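Local coordinates for protein chitinase A (Pteris ryukyuensis, PDB 4RL3) that probably hydrolyses the glycosidic bonds of chitin, being the TIM-barrel catalytic domain of a longer, LysM-containing family 18 chitinase, at residues R5-A10 with I31-I36; A44-F49 with F91-V96; S97-N102 with V135-Q140; I151-I156 with I177-F182; A215-G220 with I245-A250. All coordinates share one frame; numbering follows the deposited sequence.

Contact 1: R5-A10 with I31-I36; sequences REYIGA and ILAFAI. With EDO (1,2-ethanediol), chain C.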
# COMPACT_ATOMS: atom_id res chain seq x y z
N ARG A 5 1.45 1.14 8.70
CA ARG A 5 1.85 1.69 7.39
C ARG A 5 1.04 2.93 7.02
O ARG A 5 -0.13 3.03 7.36
CB ARG A 5 1.73 0.64 6.29
CG ARG A 5 1.96 -0.79 6.76
CD ARG A 5 1.96 -1.78 5.62
NE ARG A 5 3.22 -1.79 4.89
CZ ARG A 5 3.38 -2.29 3.66
NH1 ARG A 5 2.36 -2.80 3.00
NH2 ARG A 5 4.58 -2.25 3.09
N GLU A 6 1.71 3.86 6.33
CA GLU A 6 1.15 5.15 5.97
C GLU A 6 1.44 5.43 4.50
O GLU A 6 2.61 5.64 4.13
CB GLU A 6 1.78 6.25 6.84
CG GLU A 6 1.23 7.66 6.65
CD GLU A 6 -0.02 7.95 7.46
OE1 GLU A 6 -0.56 7.03 8.11
OE2 GLU A 6 -0.46 9.11 7.42
N TYR A 7 0.41 5.46 3.66
CA TYR A 7 0.57 5.94 2.29
C TYR A 7 0.86 7.43 2.29
O TYR A 7 0.32 8.18 3.12
CB TYR A 7 -0.66 5.65 1.43
CG TYR A 7 -0.84 4.20 1.02
CD1 TYR A 7 -1.44 3.27 1.87
CD2 TYR A 7 -0.41 3.76 -0.23
CE1 TYR A 7 -1.60 1.96 1.50
CE2 TYR A 7 -0.58 2.43 -0.61
CZ TYR A 7 -1.17 1.54 0.26
OH TYR A 7 -1.35 0.21 -0.09
N ILE A 8 1.72 7.87 1.37
CA ILE A 8 2.09 9.28 1.28
C ILE A 8 2.59 9.69 -0.10
O ILE A 8 3.34 8.95 -0.74
CB ILE A 8 3.16 9.62 2.35
CG1 ILE A 8 3.53 11.11 2.34
CG2 ILE A 8 4.41 8.76 2.18
CD1 ILE A 8 4.26 11.55 3.58
N GLY A 9 2.16 10.87 -0.55
CA GLY A 9 2.81 11.57 -1.65
C GLY A 9 2.06 11.81 -2.94
O GLY A 9 2.56 12.52 -3.79
N ALA A 10 0.86 11.25 -3.08
CA ALA A 10 0.17 11.24 -4.37
C ALA A 10 -0.55 12.54 -4.70
O ALA A 10 -0.82 12.80 -5.87
CB ALA A 10 -0.80 10.08 -4.45
N ILE A 31 4.63 4.34 2.65
CA ILE A 31 4.44 3.83 1.30
C ILE A 31 4.22 5.00 0.34
O ILE A 31 3.16 5.62 0.32
CB ILE A 31 3.25 2.86 1.21
CG1 ILE A 31 3.35 1.78 2.28
CG2 ILE A 31 3.23 2.21 -0.18
CD1 ILE A 31 2.14 0.88 2.33
N LEU A 32 5.26 5.30 -0.43
CA LEU A 32 5.19 6.33 -1.46
C LEU A 32 4.15 5.97 -2.50
O LEU A 32 4.17 4.85 -3.03
CB LEU A 32 6.57 6.51 -2.12
CG LEU A 32 7.61 7.18 -1.23
CD1 LEU A 32 9.03 7.01 -1.78
CD2 LEU A 32 7.26 8.65 -1.04
N ALA A 33 3.27 6.91 -2.80
CA ALA A 33 2.19 6.69 -3.76
C ALA A 33 2.28 7.78 -4.83
O ALA A 33 2.14 8.94 -4.48
CB ALA A 33 0.85 6.74 -3.03
N PHE A 34 2.51 7.47 -6.11
CA PHE A 34 2.61 6.15 -6.72
C PHE A 34 3.73 6.13 -7.77
O PHE A 34 4.05 7.18 -8.36
CB PHE A 34 1.31 5.82 -7.46
CG PHE A 34 0.12 5.64 -6.57
CD1 PHE A 34 -0.07 4.44 -5.91
CD2 PHE A 34 -0.81 6.67 -6.39
CE1 PHE A 34 -1.15 4.26 -5.08
CE2 PHE A 34 -1.91 6.49 -5.57
CZ PHE A 34 -2.08 5.28 -4.91
N ALA A 35 4.29 4.95 -8.03
CA ALA A 35 5.05 4.72 -9.25
C ALA A 35 4.07 4.14 -10.26
O ALA A 35 3.27 3.27 -9.92
CB ALA A 35 6.23 3.77 -9.01
N ILE A 36 4.10 4.64 -11.48
CA ILE A 36 3.18 4.18 -12.51
C ILE A 36 3.96 4.00 -13.80
O ILE A 36 4.77 4.86 -14.18
CB ILE A 36 2.04 5.20 -12.75
CG1 ILE A 36 1.48 5.71 -11.41
CG2 ILE A 36 0.93 4.57 -13.59
CD1 ILE A 36 0.49 6.84 -11.54
C1 EDO C . -2.08 8.99 -1.41
O1 EDO C . -0.82 9.63 -1.16
C2 EDO C . -3.17 9.99 -1.80
O2 EDO C . -3.54 10.81 -0.70
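Y7 CG and I31 CG1 both stand beside the backbone N, anti to the carbonyl carbon (chi1 -74° and -50°), which sends both side chains the same way, side by side, into the interior of the family 18 TIM barrel. They sit on adjacent parallel strands. I31 CD1 lies over one face of the phenol ring in a CH-pi contact, 4.1 Å from the Y7 ring centroid and offset toward the rim, while I31 CG2 packs on Y7 CE2 at 3.8 Å. The same CD1 covers the centre of the R5 guanidinium, so one methyl group lies over two flat groups, one aromatic and one cationic. Hydrogen bonds fix both: R5 NE reaches H29 ND1, R5 NH1 reaches S155 OG and N181 OD1, and Y7 OH reaches D120 OD2 and N181 ND2. Underneath, a parallel ladder runs from I31 N to E6 O (2.8 Å), from I8 N to I31 O (2.9 Å) and from A33 N to I8 O (2.9 Å). The chain leaves the strand at G9, whose phi is positive, and brings A10 CB 4.0 Å from A33 CB. A cis peptide precedes F34, as in related family 18 barrels such as hevamine, and folds the F34 ring over A33 CB. Beside this bend O1 of a bound 1,2-ethanediol, probably from the crystallisation liquor, accepts a hydrogen bond from A10 N at 3.0 Å.

Contact 2: A44-F49 with F91-V96; sequences ATNGVF and FTATSV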
# COMPACT_ATOMS: atom_id res chain seq x y z
N ALA A 44 0.75 4.10 -21.70
CA ALA A 44 1.44 3.01 -20.99
C ALA A 44 2.88 2.85 -21.51
O ALA A 44 3.15 3.04 -22.70
CB ALA A 44 0.67 1.71 -21.16
N THR A 45 3.80 2.48 -20.61
CA THR A 45 5.21 2.34 -20.97
C THR A 45 5.68 0.89 -20.98
O THR A 45 6.89 0.66 -21.10
CB THR A 45 6.10 3.11 -19.98
OG1 THR A 45 5.93 2.53 -18.67
CG2 THR A 45 5.75 4.58 -19.96
N ASN A 46 4.76 -0.06 -20.82
CA ASN A 46 5.11 -1.49 -20.76
C ASN A 46 6.06 -1.83 -19.61
O ASN A 46 7.10 -2.48 -19.80
CB ASN A 46 5.67 -1.99 -22.09
CG ASN A 46 5.72 -3.50 -22.15
OD1 ASN A 46 4.83 -4.19 -21.63
ND2 ASN A 46 6.77 -4.03 -22.78
N GLY A 47 5.69 -1.37 -18.43
CA GLY A 47 6.40 -1.71 -17.21
C GLY A 47 7.60 -0.84 -16.87
O GLY A 47 8.33 -1.16 -15.93
N VAL A 48 7.86 0.23 -17.62
CA VAL A 48 8.94 1.14 -17.26
C VAL A 48 8.35 2.18 -16.31
O VAL A 48 7.59 3.06 -16.72
CB VAL A 48 9.61 1.82 -18.47
CG1 VAL A 48 10.74 2.72 -17.99
CG2 VAL A 48 10.17 0.78 -19.44
N PHE A 49 8.64 2.04 -15.02
CA PHE A 49 7.99 2.85 -13.99
C PHE A 49 8.52 4.26 -13.87
O PHE A 49 9.73 4.48 -13.81
CB PHE A 49 8.02 2.13 -12.64
CG PHE A 49 6.99 1.04 -12.56
CD1 PHE A 49 5.71 1.33 -12.10
CD2 PHE A 49 7.26 -0.24 -13.04
CE1 PHE A 49 4.73 0.35 -12.06
CE2 PHE A 49 6.28 -1.22 -12.99
CZ PHE A 49 5.02 -0.93 -12.52
N PHE A 91 -3.96 -1.61 -16.18
CA PHE A 91 -2.81 -2.49 -16.27
C PHE A 91 -2.71 -3.01 -17.70
O PHE A 91 -3.68 -3.51 -18.26
CB PHE A 91 -2.90 -3.68 -15.31
CG PHE A 91 -1.62 -4.48 -15.27
CD1 PHE A 91 -1.36 -5.44 -16.23
CD2 PHE A 91 -0.66 -4.21 -14.31
CE1 PHE A 91 -0.18 -6.15 -16.21
CE2 PHE A 91 0.52 -4.91 -14.29
CZ PHE A 91 0.77 -5.88 -15.24
N THR A 92 -1.53 -2.88 -18.29
CA THR A 92 -1.36 -3.34 -19.67
C THR A 92 0.09 -3.71 -19.98
O THR A 92 1.04 -3.06 -19.52
CB THR A 92 -1.95 -2.31 -20.66
OG1 THR A 92 -1.89 -2.82 -22.00
CG2 THR A 92 -1.24 -1.00 -20.56
N ALA A 93 0.25 -4.79 -20.74
CA ALA A 93 1.55 -5.34 -21.05
C ALA A 93 1.61 -5.68 -22.52
O ALA A 93 0.68 -6.28 -23.07
CB ALA A 93 1.79 -6.60 -20.23
N THR A 94 2.72 -5.33 -23.16
CA THR A 94 2.97 -5.72 -24.56
C THR A 94 3.10 -7.24 -24.65
O THR A 94 2.52 -7.87 -25.54
CB THR A 94 4.25 -5.03 -25.09
OG1 THR A 94 4.07 -3.61 -25.05
CG2 THR A 94 4.56 -5.48 -26.52
N SER A 95 3.90 -7.78 -23.74
CA SER A 95 4.02 -9.21 -23.49
C SER A 95 4.37 -9.36 -22.03
O SER A 95 4.88 -8.41 -21.40
CB SER A 95 5.13 -9.83 -24.35
OG SER A 95 6.41 -9.38 -23.93
N VAL A 96 4.10 -10.53 -21.47
CA VAL A 96 4.41 -10.78 -20.07
C VAL A 96 5.91 -10.61 -19.84
O VAL A 96 6.33 -9.91 -18.92
CB VAL A 96 3.94 -12.18 -19.61
CG1 VAL A 96 4.50 -12.53 -18.24
CG2 VAL A 96 2.43 -12.25 -19.61
O HOH W 1 2.39 -0.65 -19.26
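A44 meets T92 methyl to methyl, its CB squeezed to 3.4 Å from T92 CG2. This is where a loop that follows the second barrel strand rests on the segment 91-96, which leads into helix 96-114. T45 turns away from that segment and donates OG1 to V48 O at 2.6 Å, closing the loop on itself. N46 carries most of the contact. Its CG stands anti to the backbone N (chi1 -166°), which stretches the amide across to T94. There OD1 accepts a hydrogen bond from T94 N at 2.8 Å, nearly straight (165°), although the N-H arrives well above the carboxamide plane, 57° out of it. T94 OG1 lies 3.3 Å from N46 CG, the two side chains crossing at about a right angle. On the backbone side a water donates to T92 O and accepts a weak bond from N46 N. The other end of the amide, ND2, is hydrogen-bonded to S98 OG, which also pairs with the N-cap serine S95, and N46 O accepts a bond from N102 ND2. An alanine in place of N46 would probably leave T94 N without its acceptor and S98 OG without one of its partners. G47 follows with positive phi and turns the chain toward F49. The contact is thus a polar surface clasp, one carboxamide tying a loop to the start of a helix with little apolar packing.

Contact 3: S97-N102 with V135-Q140; sequences SSWVAN and VSCIGQ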
# COMPACT_ATOMS: atom_id res chain seq x y z
N SER A 97 6.72 -11.23 -20.68
CA SER A 97 8.16 -11.22 -20.46
C SER A 97 8.75 -9.82 -20.56
O SER A 97 9.64 -9.47 -19.77
CB SER A 97 8.88 -12.17 -21.42
OG SER A 97 8.76 -11.74 -22.76
N SER A 98 8.27 -9.01 -21.50
CA SER A 98 8.83 -7.67 -21.67
C SER A 98 8.38 -6.74 -20.55
O SER A 98 9.17 -5.92 -20.06
CB SER A 98 8.52 -7.07 -23.05
OG SER A 98 7.14 -6.89 -23.28
N TRP A 99 7.12 -6.87 -20.12
CA TRP A 99 6.64 -6.07 -18.99
C TRP A 99 7.46 -6.40 -17.74
O TRP A 99 7.95 -5.50 -17.03
CB TRP A 99 5.12 -6.27 -18.76
CG TRP A 99 4.56 -5.27 -17.76
CD1 TRP A 99 3.94 -4.10 -18.05
CD2 TRP A 99 4.61 -5.36 -16.33
NE1 TRP A 99 3.61 -3.43 -16.89
CE2 TRP A 99 4.00 -4.19 -15.82
CE3 TRP A 99 5.09 -6.31 -15.43
CZ2 TRP A 99 3.87 -3.94 -14.46
CZ3 TRP A 99 4.97 -6.06 -14.06
CH2 TRP A 99 4.35 -4.89 -13.59
N VAL A 100 7.61 -7.70 -17.46
CA VAL A 100 8.34 -8.12 -16.28
C VAL A 100 9.79 -7.62 -16.32
O VAL A 100 10.29 -7.12 -15.32
CB VAL A 100 8.29 -9.66 -16.12
CG1 VAL A 100 9.30 -10.13 -15.09
CG2 VAL A 100 6.88 -10.10 -15.76
N ALA A 101 10.46 -7.72 -17.47
CA ALA A 101 11.84 -7.28 -17.54
C ALA A 101 11.97 -5.79 -17.27
O ALA A 101 12.87 -5.34 -16.56
CB ALA A 101 12.47 -7.65 -18.88
N ASN A 102 11.05 -5.02 -17.83
CA ASN A 102 11.03 -3.58 -17.58
C ASN A 102 10.66 -3.20 -16.16
O ASN A 102 11.20 -2.24 -15.60
CB ASN A 102 10.08 -2.89 -18.56
CG ASN A 102 10.71 -2.65 -19.92
OD1 ASN A 102 11.92 -2.46 -20.04
ND2 ASN A 102 9.88 -2.62 -20.95
N VAL A 135 -1.64 -11.59 -13.10
CA VAL A 135 -1.07 -12.38 -12.03
C VAL A 135 0.36 -12.82 -12.37
O VAL A 135 1.26 -12.76 -11.53
CB VAL A 135 -1.97 -13.59 -11.69
CG1 VAL A 135 -1.27 -14.57 -10.77
CG2 VAL A 135 -3.29 -13.12 -11.08
N SER A 136 0.57 -13.27 -13.60
CA SER A 136 1.90 -13.67 -14.03
C SER A 136 2.89 -12.51 -13.94
O SER A 136 3.99 -12.67 -13.43
CB SER A 136 1.84 -14.18 -15.47
OG SER A 136 3.12 -14.65 -15.88
N CYS A 137 2.49 -11.34 -14.43
CA CYS A 137 3.37 -10.17 -14.40
C CYS A 137 3.78 -9.81 -12.97
O CYS A 137 4.96 -9.63 -12.67
CB CYS A 137 2.69 -8.95 -15.04
SG CYS A 137 2.63 -9.00 -16.85
N ILE A 138 2.79 -9.68 -12.10
CA ILE A 138 3.07 -9.22 -10.74
C ILE A 138 3.77 -10.29 -9.91
O ILE A 138 4.69 -9.98 -9.14
CB ILE A 138 1.77 -8.77 -10.03
CG1 ILE A 138 1.14 -7.58 -10.77
CG2 ILE A 138 2.04 -8.42 -8.57
CD1 ILE A 138 2.02 -6.37 -10.92
N GLY A 139 3.34 -11.53 -10.04
CA GLY A 139 3.96 -12.62 -9.30
C GLY A 139 5.43 -12.75 -9.65
O GLY A 139 6.29 -12.91 -8.77
N GLN A 140 5.74 -12.66 -10.94
CA GLN A 140 7.14 -12.71 -11.39
C GLN A 140 7.94 -11.51 -10.89
O GLN A 140 9.08 -11.64 -10.48
CB GLN A 140 7.20 -12.78 -12.91
CG GLN A 140 6.80 -14.11 -13.48
CD GLN A 140 7.05 -14.16 -14.97
OE1 GLN A 140 8.20 -14.14 -15.41
NE2 GLN A 140 5.99 -14.18 -15.77
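W99 and C137 form the tight part of this helix pair. C137 CB lies 3.6 Å from W99 CE3, and its SG makes an oblique sulfur-aromatic contact, 4.7 Å from the centroid of the six-membered ring. With CG anti to the backbone N (chi1 -170°), the indole reaches across to helix 131-147, where CH2 touches I138 CD1 at 3.8 Å; W99 NE1 is hydrogen-bonded to D37 OD2. The other side is looser and opens to solvent at Q140. Buried V100 rests its CG2 3.7 Å from C137 O and 3.9 Å from Q140 CB, the V100 and Q140 side chains crossing at about a right angle. The Q140 amide bends back to its own helix, NE2 donating to S136 OG at 2.9 Å with that oxygen almost in the amide plane. An alanine in place of W99 would probably open a gap beside C137 and I138 and take from D37 its indole N-H. The helices run in the same general direction, 9.3 Å apart at a signed angle of -29°, as neighbours on the outer layer of the alpha/beta barrel. F91, from the loop before helix 96-114, packs on both W99 and C137, and I138 also meets L169 of helix 163-173.

Contact 4: I151-I156 with I177-F182; sequences ISVASI and IDLVNF. With EDO (1,2-ethanediol), chain D.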
# COMPACT_ATOMS: atom_id res chain seq x y z
N ILE A 151 14.29 -6.18 -2.35
CA ILE A 151 13.25 -5.77 -1.40
C ILE A 151 13.15 -6.76 -0.26
O ILE A 151 13.43 -7.94 -0.44
CB ILE A 151 11.85 -5.65 -2.06
CG1 ILE A 151 11.33 -7.01 -2.58
CG2 ILE A 151 11.86 -4.59 -3.16
CD1 ILE A 151 9.93 -6.95 -3.16
N SER A 152 12.74 -6.26 0.91
CA SER A 152 12.42 -7.09 2.06
C SER A 152 10.92 -7.26 2.26
O SER A 152 10.51 -8.19 2.94
CB SER A 152 13.04 -6.52 3.34
OG SER A 152 12.52 -5.25 3.69
N VAL A 153 10.09 -6.38 1.69
CA VAL A 153 8.63 -6.43 1.93
C VAL A 153 7.86 -6.23 0.64
O VAL A 153 8.09 -5.26 -0.07
CB VAL A 153 8.17 -5.36 2.95
CG1 VAL A 153 6.68 -5.51 3.28
CG2 VAL A 153 9.02 -5.42 4.22
N ALA A 154 6.97 -7.17 0.33
CA ALA A 154 6.02 -7.02 -0.77
C ALA A 154 4.61 -7.09 -0.20
O ALA A 154 4.33 -7.91 0.69
CB ALA A 154 6.23 -8.08 -1.85
N SER A 155 3.74 -6.23 -0.72
CA SER A 155 2.34 -6.20 -0.32
C SER A 155 1.42 -5.99 -1.50
O SER A 155 1.85 -5.58 -2.58
CB SER A 155 2.08 -5.11 0.72
OG SER A 155 2.44 -3.81 0.26
N ILE A 156 0.15 -6.31 -1.27
CA ILE A 156 -0.91 -6.07 -2.23
C ILE A 156 -1.97 -5.23 -1.53
O ILE A 156 -2.10 -5.31 -0.32
CB ILE A 156 -1.51 -7.39 -2.79
CG1 ILE A 156 -1.98 -8.32 -1.67
CG2 ILE A 156 -0.48 -8.10 -3.65
CD1 ILE A 156 -2.84 -9.45 -2.17
N ILE A 177 4.54 -12.75 -0.72
CA ILE A 177 3.74 -11.59 -0.38
C ILE A 177 3.60 -11.53 1.14
O ILE A 177 2.95 -12.37 1.74
CB ILE A 177 2.36 -11.63 -1.06
CG1 ILE A 177 2.53 -11.53 -2.59
CG2 ILE A 177 1.48 -10.47 -0.59
CD1 ILE A 177 1.30 -11.91 -3.37
N ASP A 178 4.21 -10.53 1.74
CA ASP A 178 4.30 -10.44 3.19
C ASP A 178 3.06 -9.87 3.85
O ASP A 178 2.74 -10.26 4.96
CB ASP A 178 5.50 -9.60 3.57
CG ASP A 178 6.76 -10.10 2.95
OD1 ASP A 178 7.24 -11.19 3.38
OD2 ASP A 178 7.27 -9.44 2.02
N LEU A 179 2.42 -8.91 3.18
CA LEU A 179 1.33 -8.14 3.79
C LEU A 179 0.21 -7.88 2.80
O LEU A 179 0.47 -7.65 1.61
CB LEU A 179 1.84 -6.81 4.33
CG LEU A 179 2.91 -6.85 5.41
CD1 LEU A 179 3.55 -5.49 5.58
CD2 LEU A 179 2.33 -7.35 6.73
N VAL A 180 -1.02 -7.95 3.30
CA VAL A 180 -2.20 -7.66 2.52
C VAL A 180 -2.81 -6.37 3.08
O VAL A 180 -3.38 -6.37 4.19
CB VAL A 180 -3.21 -8.83 2.54
CG1 VAL A 180 -4.46 -8.47 1.72
CG2 VAL A 180 -2.56 -10.10 2.00
N ASN A 181 -2.64 -5.29 2.33
CA ASN A 181 -3.21 -3.98 2.66
C ASN A 181 -4.67 -3.92 2.18
O ASN A 181 -4.98 -3.20 1.23
CB ASN A 181 -2.44 -2.83 1.98
CG ASN A 181 -1.05 -2.56 2.57
OD1 ASN A 181 -0.49 -3.32 3.38
ND2 ASN A 181 -0.48 -1.46 2.12
N PHE A 182 -5.55 -4.69 2.81
CA PHE A 182 -6.93 -4.72 2.36
C PHE A 182 -7.57 -3.36 2.66
O PHE A 182 -7.45 -2.84 3.76
CB PHE A 182 -7.72 -5.84 3.03
CG PHE A 182 -9.07 -6.07 2.41
CD1 PHE A 182 -10.14 -5.27 2.76
CD2 PHE A 182 -9.25 -7.04 1.44
CE1 PHE A 182 -11.37 -5.43 2.18
CE2 PHE A 182 -10.49 -7.20 0.85
CZ PHE A 182 -11.55 -6.40 1.22
C1 EDO D . 9.90 -13.19 2.91
O1 EDO D . 9.75 -11.77 2.83
C2 EDO D . 9.10 -13.85 1.80
O2 EDO D . 9.69 -13.58 0.52
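The carbonyl oxygen of A154 takes two backbone N-H groups, D178 N at 2.8 Å and L179 N at a longer 3.3 Å, the second lying in the carbonyl plane and the first tilted from it. D178 also holds the N-H of the same residue. Its CG stands beside its own backbone N (chi1 -55°), and OD2 uses its anti lone pair to accept a hydrogen bond from A154 N at 2.8 Å, nearly straight. OD2 also forms a salt bridge with K146, while OD1 accepts a hydrogen bond from O1 of a bound 1,2-ethanediol at 2.6 Å. The parallel pairing continues with I156 N donating to L179 O at 3.2 Å, and N181 N reaches I156 O at 2.7 Å, nearly along the C=O axis. This last donor belongs to an inverse gamma turn centred on N181. S155 and L179 face the barrel interior, where S155 OG is bound by D120 and R5 NH1 and L179 CD1 packs on V153 CG1 at 3.9 Å. I156 and V180 face the other way, toward helix 163-173, which links the two strands in a beta-alpha-beta crossover. There I156 CG1, standing between the backbone N and the carbonyl carbon (chi1 54°), meets V180 CG2 at 4.1 Å. The contact therefore has three chemistries: an apolar outer face, a mixed inner one, and a carboxylate at the strand start whose N-H and lysine partners would be expected to favour its ionised form.

Contact 5: A215-G220 with I245-A250; sequences ASFSTG and IFIFSA. With EDO (1,2-ethanediol), chain C.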
# COMPACT_ATOMS: atom_id res chain seq x y z
N ALA A 215 -5.70 -4.25 9.07
CA ALA A 215 -6.88 -3.41 9.12
C ALA A 215 -6.51 -2.05 8.58
O ALA A 215 -5.33 -1.71 8.50
CB ALA A 215 -7.38 -3.29 10.54
N SER A 216 -7.51 -1.27 8.21
CA SER A 216 -7.27 0.06 7.65
C SER A 216 -8.46 0.99 7.73
O SER A 216 -9.62 0.56 7.94
CB SER A 216 -6.83 -0.04 6.19
OG SER A 216 -7.81 -0.68 5.40
N PHE A 217 -8.16 2.27 7.58
CA PHE A 217 -9.15 3.30 7.42
C PHE A 217 -8.59 4.46 6.60
O PHE A 217 -7.39 4.54 6.38
CB PHE A 217 -9.71 3.78 8.78
CG PHE A 217 -8.67 4.28 9.76
CD1 PHE A 217 -8.24 5.59 9.73
CD2 PHE A 217 -8.16 3.44 10.74
CE1 PHE A 217 -7.30 6.06 10.64
CE2 PHE A 217 -7.23 3.90 11.66
CZ PHE A 217 -6.80 5.22 11.60
N SER A 218 -9.49 5.32 6.14
CA SER A 218 -9.11 6.52 5.42
C SER A 218 -9.23 7.72 6.33
O SER A 218 -10.14 7.81 7.16
CB SER A 218 -10.01 6.72 4.20
OG SER A 218 -9.87 8.03 3.66
N THR A 219 -8.30 8.66 6.17
CA THR A 219 -8.37 9.96 6.81
C THR A 219 -8.82 11.03 5.80
O THR A 219 -8.80 12.23 6.11
CB THR A 219 -7.01 10.33 7.41
OG1 THR A 219 -5.99 10.11 6.42
CG2 THR A 219 -6.73 9.47 8.65
N GLY A 220 -9.25 10.61 4.62
CA GLY A 220 -9.69 11.53 3.58
C GLY A 220 -11.20 11.69 3.48
O GLY A 220 -11.71 12.21 2.48
N ILE A 245 -2.06 -2.21 11.15
CA ILE A 245 -3.02 -1.24 10.64
C ILE A 245 -2.31 -0.38 9.60
O ILE A 245 -1.15 -0.02 9.78
CB ILE A 245 -3.53 -0.31 11.76
CG1 ILE A 245 -4.27 -1.11 12.84
CG2 ILE A 245 -4.44 0.77 11.21
CD1 ILE A 245 -4.58 -0.31 14.09
N PHE A 246 -3.01 -0.02 8.52
CA PHE A 246 -2.52 1.05 7.64
C PHE A 246 -3.56 2.13 7.40
O PHE A 246 -4.76 1.90 7.55
CB PHE A 246 -1.96 0.51 6.31
CG PHE A 246 -3.01 0.09 5.31
CD1 PHE A 246 -3.56 -1.17 5.35
CD2 PHE A 246 -3.44 0.98 4.33
CE1 PHE A 246 -4.52 -1.56 4.42
CE2 PHE A 246 -4.41 0.60 3.41
CZ PHE A 246 -4.95 -0.67 3.45
N ILE A 247 -3.08 3.31 7.03
CA ILE A 247 -3.90 4.48 6.77
C ILE A 247 -3.64 5.02 5.38
O ILE A 247 -2.50 5.13 4.95
CB ILE A 247 -3.64 5.59 7.82
CG1 ILE A 247 -4.16 5.13 9.19
CG2 ILE A 247 -4.27 6.92 7.41
CD1 ILE A 247 -3.76 6.04 10.33
N PHE A 248 -4.73 5.30 4.68
CA PHE A 248 -4.70 6.08 3.45
C PHE A 248 -5.34 7.42 3.79
O PHE A 248 -6.56 7.50 3.93
CB PHE A 248 -5.49 5.33 2.37
CG PHE A 248 -5.22 5.84 0.99
CD1 PHE A 248 -4.13 5.37 0.27
CD2 PHE A 248 -6.03 6.80 0.42
CE1 PHE A 248 -3.86 5.83 -0.99
CE2 PHE A 248 -5.77 7.27 -0.85
CZ PHE A 248 -4.68 6.79 -1.55
N SER A 249 -4.57 8.50 3.97
CA SER A 249 -3.14 8.63 3.67
C SER A 249 -2.61 9.83 4.44
O SER A 249 -3.39 10.64 4.95
CB SER A 249 -2.95 8.93 2.19
OG SER A 249 -3.64 10.12 1.81
N ALA A 250 -1.30 10.00 4.46
CA ALA A 250 -0.71 11.19 5.08
C ALA A 250 -1.21 12.48 4.42
O ALA A 250 -1.44 13.47 5.11
CB ALA A 250 0.81 11.12 5.01
C1 EDO C . -2.08 8.99 -1.41
O1 EDO C . -0.82 9.63 -1.16
C2 EDO C . -3.17 9.99 -1.80
O2 EDO C . -3.54 10.81 -0.70
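A non-proline cis peptide, a known feature of family 18 barrels, joins F248 to S249, so that its carbonyl and N-H turn to the same side and both meet T219. T219 N donates to F248 O at 3.1 Å, and S249 N donates at 3.3 Å to T219 OG1, which is also hydrogen-bonded to S253 OG. Here the F248 ring lies beside a bound 1,2-ethanediol, its CZ 3.4 Å from C1, and O2 shares a hydrogen bond with S249 OG; an acetate, probably from the crystallisation liquor, and a magnesium ion lie about 4 and 5 Å from the F248 side chain. Before the bend the strands pair in parallel, F246 N to A215 O at 2.9 Å, with a weak F217 N to F246 O bond. Inside the barrel S216 CB presses on one face of the F246 ring, 3.4 Å from its centroid. On the outer face F217 (chi1 57°) sets its ring under I247 CG1, a CH-pi contact offset toward the rim, with CZ 3.4 Å from I247 CD1. Helix 226-238 joins the strands as a beta-alpha-beta unit and, with helix 261-271, covers the F217 face; strand 3-8 flanks strand 244-248 on its other edge.

Contacts 1, 4 and 5 are buried pairings of parallel strands in one barrel sheet, whereas contact 3 joins two helices of the outer layer and contact 2 lies at the surface between loops. Contacts 1 and 5 are direct neighbours, strand 3-8 pairing with strand 244-248, and one ethanediol touches both. Contacts 1 and 4 meet inside the barrel through N181, and contacts 4 and 5 through the hydrogen bond between S216 OG and F182 O. Contacts 2 and 3 form a cluster bridged by S98 and N102, which F49 links to contact 1 by packing on A35 and I36. Chemistry follows place: backbone ladders in the barrel, mainly apolar packing between helices, side-chain carboxamide hydrogen bonds and a bridging water in the loops.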